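Local atomic coordinates of Two-component system response regulator (Bacteroides fragilis, PDB entry 2QR3), a protein that probably regulates transcription in a two-component signalling pathway, receiving the phosphoryl signal through the N-terminal receiver domain that makes up this chain. Residues T87-A90 against D91-L94. Numbering follows the deposited sequence.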
# COMPACT_ATOMS: atom_id res chain seq x y z
N THR A 87 5.06 -7.35 0.58
CA THR A 87 6.03 -8.08 1.40
C THR A 87 6.92 -9.04 0.59
O THR A 87 6.43 -9.76 -0.25
CB THR A 87 5.33 -8.86 2.56
OG1 THR A 87 6.32 -9.45 3.41
CG2 THR A 87 4.46 -9.97 2.02
N ALA A 88 8.23 -9.02 0.86
CA ALA A 88 9.11 -10.07 0.36
C ALA A 88 8.73 -11.41 1.00
O ALA A 88 8.18 -11.44 2.11
CB ALA A 88 10.57 -9.74 0.69
N TYR A 89 9.05 -12.52 0.35
CA TYR A 89 8.84 -13.83 1.00
C TYR A 89 9.54 -13.95 2.35
O TYR A 89 9.02 -14.59 3.28
CB TYR A 89 9.24 -15.01 0.08
CG TYR A 89 8.17 -15.40 -0.90
CD1 TYR A 89 8.19 -14.89 -2.19
CD2 TYR A 89 7.12 -16.25 -0.53
CE1 TYR A 89 7.19 -15.22 -3.10
CE2 TYR A 89 6.11 -16.59 -1.45
CZ TYR A 89 6.16 -16.07 -2.73
OH TYR A 89 5.20 -16.37 -3.69
N ALA A 90 10.69 -13.30 2.50
CA ALA A 90 11.44 -13.37 3.76
C ALA A 90 10.72 -12.66 4.91
O ALA A 90 11.08 -12.84 6.10
CB ALA A 90 12.83 -12.81 3.59
N ASP A 91 9.71 -11.86 4.57
CA ASP A 91 8.96 -11.17 5.60
C ASP A 91 7.50 -11.63 5.76
O ASP A 91 6.74 -10.93 6.42
CB ASP A 91 9.03 -9.64 5.40
CG ASP A 91 10.45 -9.11 5.56
OD1 ASP A 91 11.18 -9.66 6.43
OD2 ASP A 91 10.83 -8.16 4.84
N ILE A 92 7.13 -12.80 5.21
CA ILE A 92 5.70 -13.20 5.25
C ILE A 92 5.13 -13.38 6.67
O ILE A 92 3.93 -13.15 6.89
CB ILE A 92 5.35 -14.43 4.34
CG1 ILE A 92 6.27 -15.63 4.64
CG2 ILE A 92 5.22 -13.98 2.84
CD1 ILE A 92 5.91 -16.92 3.86
N ASP A 93 5.98 -13.76 7.62
CA ASP A 93 5.56 -13.81 9.02
C ASP A 93 5.09 -12.44 9.51
O ASP A 93 4.10 -12.32 10.23
CB ASP A 93 6.63 -14.41 9.95
CG ASP A 93 7.93 -13.56 10.01
OD1 ASP A 93 8.30 -12.93 9.01
OD2 ASP A 93 8.61 -13.56 11.08
N LEU A 94 5.81 -11.39 9.13
CA LEU A 94 5.43 -10.03 9.51
C LEU A 94 4.18 -9.54 8.76
O LEU A 94 3.37 -8.82 9.33
CB LEU A 94 6.61 -9.06 9.25
CG LEU A 94 7.86 -9.40 10.07
CD1 LEU A 94 8.92 -8.31 9.78
CD2 LEU A 94 7.59 -9.50 11.57
O HOH W 1 9.32 -7.24 2.64
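Asp91 meets Thr87 where the chain turns from strand 83-88 into helix 92-100. Asp91 CB lies 3.4 Å from Thr87 OG1. Beyond CB, CG passes alongside the carbonyl group of Ala90. One carboxylate oxygen, OD1, stays on that side, close to the Ala90 carbonyl but not bonded to it. The other, Asp91 OD2, accepts a hydrogen bond from a water at 2.8 Å and another from Asn56 ND2. The same water accepts from Ala88 N at 2.7 Å and so ties the carboxylate to the strand end. CG stands beside the backbone N of Asp91 (chi1 -64°), which brings OD2 within reach of the water on Ala88 N.

Thr87 OG1, anti to the backbone N (chi1 -175°), donates to Ala88 O at 3.0 Å. Asp91 N donates to Ala88 O at 2.9 Å, from the opposite face of the carbonyl plane. Two donors therefore grip Ala88 O. One step on, Ile92 N donates to Tyr89 O at 3.2 Å, from above the carbonyl plane, with a fairly straight N-H...O angle of 164°. Ile92 CG1 packs on that oxygen too, and CG2 approaches the Tyr89 ring obliquely. Strand 105-109 borders this side, where Val108 touches Thr87, Tyr89 and Ile92.

Asp91 is the N-cap residue of helix 92-100, although its side chain makes no capping bond. The short 3-10 turn joins strand to helix in a beta-alpha-beta unit of the CheY-like receiver fold. Thr87's place is consistent with the Thr/Ser switch residue of receiver domains; Asp54, the predicted phosphorylation site, ends neighbouring strand 48-54.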